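Local coordinates for chitinase (Chromobacterium violaceum, PDB 4TXG), which probably binds chitin and hydrolyses its glycosidic bonds, acting as a family 18 glycoside hydrolase, at residues R122-L126 with P453-V457; P653-V659 with T777-D782. One frame throughout, in Å; residues are numbered along the deposited sequence.

Interaction 1 (R122-L126 with P453-V457)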
loop_
_atom_site.group_PDB
_atom_site.type_symbol
_atom_site.label_atom_id
_atom_site.label_comp_id
_atom_site.label_asym_id
_atom_site.label_seq_id
_atom_site.Cartn_x
_atom_site.Cartn_y
_atom_site.Cartn_z
ATOM N N ARG A 122 -16.055 14.659 -7.617
ATOM C CA ARG A 122 -15.170 13.566 -8.007
ATOM C C ARG A 122 -13.746 13.842 -7.518
ATOM O O ARG A 122 -13.233 14.937 -7.725
ATOM C CB ARG A 122 -15.185 13.369 -9.532
ATOM C CG ARG A 122 -14.313 12.212 -9.990
ATOM C CD ARG A 122 -14.398 11.980 -11.506
ATOM N NE ARG A 122 -14.125 13.197 -12.262
ATOM C CZ ARG A 122 -12.911 13.608 -12.623
ATOM N NH1 ARG A 122 -11.831 12.895 -12.305
ATOM N NH2 ARG A 122 -12.772 14.738 -13.309
ATOM N N PRO A 123 -13.116 12.859 -6.845
ATOM C CA PRO A 123 -11.712 13.026 -6.437
ATOM C C PRO A 123 -10.803 13.370 -7.607
ATOM O O PRO A 123 -10.996 12.859 -8.716
ATOM C CB PRO A 123 -11.348 11.657 -5.849
ATOM C CG PRO A 123 -12.658 11.159 -5.285
ATOM C CD PRO A 123 -13.701 11.621 -6.302
ATOM N N GLU A 124 -9.828 14.242 -7.363
ATOM C CA GLU A 124 -8.883 14.645 -8.396
ATOM C C GLU A 124 -8.247 13.443 -9.099
ATOM O O GLU A 124 -7.723 12.547 -8.446
ATOM C CB GLU A 124 -7.789 15.530 -7.789
ATOM C CG GLU A 124 -6.685 15.913 -8.768
ATOM C CD GLU A 124 -5.575 16.716 -8.102
ATOM O OE1 GLU A 124 -5.816 17.283 -7.017
ATOM O OE2 GLU A 124 -4.460 16.771 -8.656
ATOM N N ALA A 125 -8.319 13.446 -10.428
ATOM C CA ALA A 125 -7.681 12.444 -11.289
ATOM C C ALA A 125 -8.309 11.043 -11.230
ATOM O O ALA A 125 -7.823 10.117 -11.884
ATOM C CB ALA A 125 -6.179 12.353 -10.972
ATOM N N LEU A 126 -9.386 10.873 -10.474
ATOM C CA LEU A 126 -10.040 9.558 -10.438
ATOM C C LEU A 126 -10.787 9.284 -11.742
ATOM O O LEU A 126 -11.501 10.143 -12.263
ATOM C CB LEU A 126 -11.001 9.452 -9.249
ATOM C CG LEU A 126 -11.715 8.104 -9.027
ATOM C CD1 LEU A 126 -10.747 7.010 -8.594
ATOM C CD2 LEU A 126 -12.826 8.258 -7.993
ATOM N N PRO A 453 -2.778 12.315 -6.722
ATOM C CA PRO A 453 -2.622 13.459 -5.818
ATOM C C PRO A 453 -2.358 12.978 -4.392
ATOM O O PRO A 453 -2.719 11.840 -4.068
ATOM C CB PRO A 453 -3.975 14.166 -5.908
ATOM C CG PRO A 453 -4.947 13.016 -6.155
ATOM C CD PRO A 453 -4.183 12.091 -7.103
ATOM N N ALA A 454 -1.757 13.824 -3.558
ATOM C CA ALA A 454 -1.435 13.441 -2.186
ATOM C C ALA A 454 -2.673 12.972 -1.432
ATOM O O ALA A 454 -2.593 12.071 -0.598
ATOM C CB ALA A 454 -0.767 14.611 -1.444
ATOM N N SER A 455 -3.817 13.564 -1.756
ATOM C CA SER A 455 -5.076 13.228 -1.085
ATOM C C SER A 455 -5.515 11.770 -1.293
ATOM O O SER A 455 -6.342 11.262 -0.541
ATOM C CB SER A 455 -6.190 14.171 -1.562
ATOM O OG SER A 455 -6.364 14.077 -2.972
ATOM N N ARG A 456 -4.961 11.093 -2.298
ATOM C CA ARG A 456 -5.358 9.714 -2.572
ATOM C C ARG A 456 -4.257 8.728 -2.196
ATOM O O ARG A 456 -4.284 7.579 -2.619
ATOM C CB ARG A 456 -5.763 9.552 -4.057
ATOM C CG ARG A 456 -7.108 10.250 -4.356
ATOM C CD ARG A 456 -7.483 10.340 -5.840
ATOM N NE ARG A 456 -7.505 9.037 -6.497
ATOM C CZ ARG A 456 -7.099 8.847 -7.748
ATOM N NH1 ARG A 456 -6.668 9.883 -8.461
ATOM N NH2 ARG A 456 -7.115 7.632 -8.287
ATOM N N VAL A 457 -3.305 9.181 -1.382
ATOM C CA VAL A 457 -2.242 8.303 -0.889
ATOM C C VAL A 457 -2.253 8.239 0.639
ATOM O O VAL A 457 -2.311 9.278 1.296
ATOM C CB VAL A 457 -0.843 8.784 -1.347
ATOM C CG1 VAL A 457 0.245 7.836 -0.850
ATOM C CG2 VAL A 457 -0.787 8.905 -2.878
HETATM O O HOH W 1 -5.090 8.757 -10.568
#

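Interaction 2 (P653-V659 with T777-D782)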
loop_
_atom_site.group_PDB
_atom_site.type_symbol
_atom_site.label_atom_id
_atom_site.label_comp_id
_atom_site.label_asym_id
_atom_site.label_seq_id
_atom_site.Cartn_x
_atom_site.Cartn_y
_atom_site.Cartn_z
ATOM N N PRO A 653 -3.188 26.243 -17.140
ATOM C CA PRO A 653 -3.769 26.451 -18.469
ATOM C C PRO A 653 -5.268 26.679 -18.400
ATOM O O PRO A 653 -5.956 26.104 -17.551
ATOM C CB PRO A 653 -3.453 25.146 -19.203
ATOM C CG PRO A 653 -2.258 24.606 -18.503
ATOM C CD PRO A 653 -2.456 24.968 -17.056
ATOM N N THR A 654 -5.763 27.522 -19.296
ATOM C CA THR A 654 -7.179 27.830 -19.353
ATOM C C THR A 654 -7.819 27.151 -20.558
ATOM O O THR A 654 -9.035 27.217 -20.753
ATOM C CB THR A 654 -7.407 29.350 -19.421
ATOM O OG1 THR A 654 -6.762 29.878 -20.584
ATOM C CG2 THR A 654 -6.818 30.014 -18.189
ATOM N N ALA A 655 -6.984 26.496 -21.361
ATOM C CA ALA A 655 -7.454 25.759 -22.525
ATOM C C ALA A 655 -6.773 24.399 -22.607
ATOM O O ALA A 655 -5.703 24.187 -22.033
ATOM C CB ALA A 655 -7.207 26.554 -23.800
ATOM N N ALA A 656 -7.391 23.475 -23.331
ATOM C CA ALA A 656 -6.830 22.141 -23.454
ATOM C C ALA A 656 -6.712 21.722 -24.910
ATOM O O ALA A 656 -7.275 22.356 -25.799
ATOM C CB ALA A 656 -7.679 21.135 -22.686
ATOM N N ILE A 657 -5.956 20.655 -25.146
ATOM C CA ILE A 657 -5.882 20.053 -26.479
ATOM C C ILE A 657 -5.898 18.544 -26.290
ATOM O O ILE A 657 -5.388 18.043 -25.286
ATOM C CB ILE A 657 -4.617 20.519 -27.253
ATOM C CG1 ILE A 657 -4.647 20.021 -28.707
ATOM C CG2 ILE A 657 -3.343 20.096 -26.519
ATOM C CD1 ILE A 657 -3.530 20.583 -29.584
ATOM N N ASP A 658 -6.497 17.805 -27.221
ATOM C CA ASP A 658 -6.571 16.354 -27.056
ATOM C C ASP A 658 -5.331 15.669 -27.615
ATOM O O ASP A 658 -5.326 15.186 -28.748
ATOM C CB ASP A 658 -7.819 15.784 -27.724
ATOM C CG ASP A 658 -8.204 14.430 -27.170
ATOM O OD1 ASP A 658 -7.390 13.819 -26.434
ATOM O OD2 ASP A 658 -9.328 13.974 -27.472
ATOM N N VAL A 659 -4.278 15.666 -26.809
ATOM C CA VAL A 659 -3.054 14.946 -27.120
ATOM C C VAL A 659 -2.889 13.896 -26.032
ATOM O O VAL A 659 -3.044 14.198 -24.844
ATOM C CB VAL A 659 -1.834 15.889 -27.179
ATOM C CG1 VAL A 659 -0.537 15.101 -27.347
ATOM C CG2 VAL A 659 -2.013 16.877 -28.330
ATOM N N THR A 777 0.163 27.743 -24.004
ATOM C CA THR A 777 0.334 26.487 -23.286
ATOM C C THR A 777 -1.025 25.868 -22.950
ATOM O O THR A 777 -1.876 26.506 -22.329
ATOM C CB THR A 777 1.162 26.685 -21.997
ATOM O OG1 THR A 777 2.461 27.182 -22.344
ATOM C CG2 THR A 777 1.324 25.367 -21.251
ATOM N N TYR A 778 -1.215 24.623 -23.375
ATOM C CA TYR A 778 -2.482 23.915 -23.213
ATOM C C TYR A 778 -2.341 22.768 -22.230
ATOM O O TYR A 778 -1.307 22.126 -22.191
ATOM C CB TYR A 778 -2.962 23.350 -24.558
ATOM C CG TYR A 778 -3.251 24.406 -25.601
ATOM C CD1 TYR A 778 -2.242 24.887 -26.432
ATOM C CD2 TYR A 778 -4.529 24.930 -25.745
ATOM C CE1 TYR A 778 -2.508 25.866 -27.389
ATOM C CE2 TYR A 778 -4.804 25.903 -26.700
ATOM C CZ TYR A 778 -3.788 26.363 -27.517
ATOM O OH TYR A 778 -4.061 27.335 -28.463
ATOM N N ALA A 779 -3.385 22.507 -21.452
ATOM C CA ALA A 779 -3.470 21.241 -20.734
ATOM C C ALA A 779 -3.935 20.190 -21.736
ATOM O O ALA A 779 -4.236 20.521 -22.884
ATOM C CB ALA A 779 -4.429 21.339 -19.562
ATOM N N ILE A 780 -3.959 18.925 -21.338
ATOM C CA ILE A 780 -4.509 17.914 -22.237
ATOM C C ILE A 780 -5.887 17.488 -21.754
ATOM O O ILE A 780 -6.184 17.515 -20.563
ATOM C CB ILE A 780 -3.579 16.683 -22.396
ATOM C CG1 ILE A 780 -3.446 15.885 -21.099
ATOM C CG2 ILE A 780 -2.195 17.120 -22.885
ATOM C CD1 ILE A 780 -2.728 14.552 -21.299
ATOM N N ARG A 781 -6.743 17.119 -22.701
ATOM C CA ARG A 781 -8.123 16.779 -22.381
ATOM C C ARG A 781 -8.227 15.542 -21.487
ATOM O O ARG A 781 -9.187 15.409 -20.731
ATOM C CB ARG A 781 -8.932 16.549 -23.662
ATOM C CG ARG A 781 -9.078 17.759 -24.568
ATOM C CD ARG A 781 -10.406 17.679 -25.320
ATOM N NE ARG A 781 -11.531 17.857 -24.409
ATOM C CZ ARG A 781 -12.774 17.459 -24.659
ATOM N NH1 ARG A 781 -13.064 16.844 -25.804
ATOM N NH2 ARG A 781 -13.730 17.670 -23.762
ATOM N N ASP A 782 -7.246 14.645 -21.564
ATOM C CA ASP A 782 -7.259 13.447 -20.711
ATOM C C ASP A 782 -7.206 13.807 -19.228
ATOM O O ASP A 782 -7.674 13.039 -18.380
ATOM C CB ASP A 782 -6.094 12.513 -21.050
ATOM C CG ASP A 782 -6.324 11.732 -22.327
ATOM O OD1 ASP A 782 -7.491 11.636 -22.760
ATOM O OD2 ASP A 782 -5.339 11.216 -22.899
HETATM O O HOH W 2 -4.121 27.836 -21.734
HETATM O O HOH W 3 -5.795 14.410 -24.127
HETATM O O HOH W 4 -11.410 15.939 -28.139
#

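Interaction 1 (R122-L126 with P453-V457)
Arg456 lays its long side chain against the turn made by Pro123 to Leu126, and 86 Å² of the residue is covered, the largest share in a contact that buries 249 Å² in all. Its aliphatic part packs on the proline, with Pro123 CB 4.1 Å from Arg456 CD. Farther out, Arg456 NH1 donates a hydrogen bond to Glu124 O (2.9 Å, N-H...O angle 133°), and Leu126 CA lies over one face of the guanidinium, with Leu126 CD1 3.7 Å from Arg456 NH2. Water 1 accepts from Arg456 NH1 at 2.9 Å and donates weakly to Ala125 O at 3.3 Å, so a second carbonyl of the turn is reached through solvent.

Pro123 to Leu126 form a beta turn closed by Leu126 N to Pro123 O at 3.1 Å; the positive phi of Ala125 at the third position (phi/psi 70/3°), following Glu124 at -51/128°, makes it type II. Glu124 O, in the central peptide, is thereby available to the arginine. Arg122 NH1 braces the same turn by donating to Leu126 O (2.8 Å). The Pro453 ring abuts the turn (CG 3.6 Å from Glu124 O, CB 3.7 Å from Glu124 CD), and its CD is a looser 4.4 Å from Ala125 CB.

The guanidinium bridges the turn and the loop that enters strand 391-395, since Arg456 NH2 donates to Leu389 O. Segment 453-457 links helix 441-448 to barrel strand 457-462, with Ala454 and Val457 touching Tyr445 of that helix, while the turn belongs to the loop region preceding the first barrel strand, 155-161.

Interaction 2 (P653-V659 with T777-D782)
Thr777 O accepts a hydrogen bond from water 2 (2.7 Å), which in turn accepts from Thr654 N (3.0 Å). Tyr778 then packs its ring on Ala655 (CD2 to CB, 3.7 Å) and its CB on Ile657 CG2 (3.8 Å). Ala779 carries the parallel pairing: its N donates to Ala655 O (2.9 Å) and its O accepts from Ile657 N (2.8 Å), while Ala779 CB meets Pro653 CB at 3.9 Å. Ile780 CA makes a CH...O contact with Ile657 O (3.2 Å), to which Arg781 N also donates (3.1 Å). Water 4 joins Arg781 NH1 to Asp658 OD2; Arg781 NH2 bonds Pro785 O. At Asp782, water 3 links the backbone N to Asp658 OD1, which salt-bridges Arg684. Strand 656-657 is the outermost counted strand of its sheet, though Ala656 also bonds the C-terminal backbone at Pro788 and Leu790. Past Asp658, centre of an inverse gamma turn, the chain enters strand 659-664 of the second sheet, as in a two-sheet beta domain.

Overall arrangement
Interaction 1 joins a loop ahead of the first barrel strand to the GH18 (beta/alpha) barrel; interaction 2 adds a short parallel strand to one side of a beta sheet in the Chitinase C region. The centres of interaction 1 and interaction 2 are about 19 Å apart, and the nearest atoms of interactions 1 and 2 about 7 Å. Residues shortly before 122-126 reach interaction 2: the N-terminal region supplies one side of interaction 1 and touches interaction 2 through Leu109 and Val112. In GH18 enzymes the DxxDxDxE motif lies on the fourth barrel strand, here 308-312, at the C-terminal ends of the strands; interaction 1 sits at the opposite, N-terminal end, where strands 391-395 and 457-462 begin.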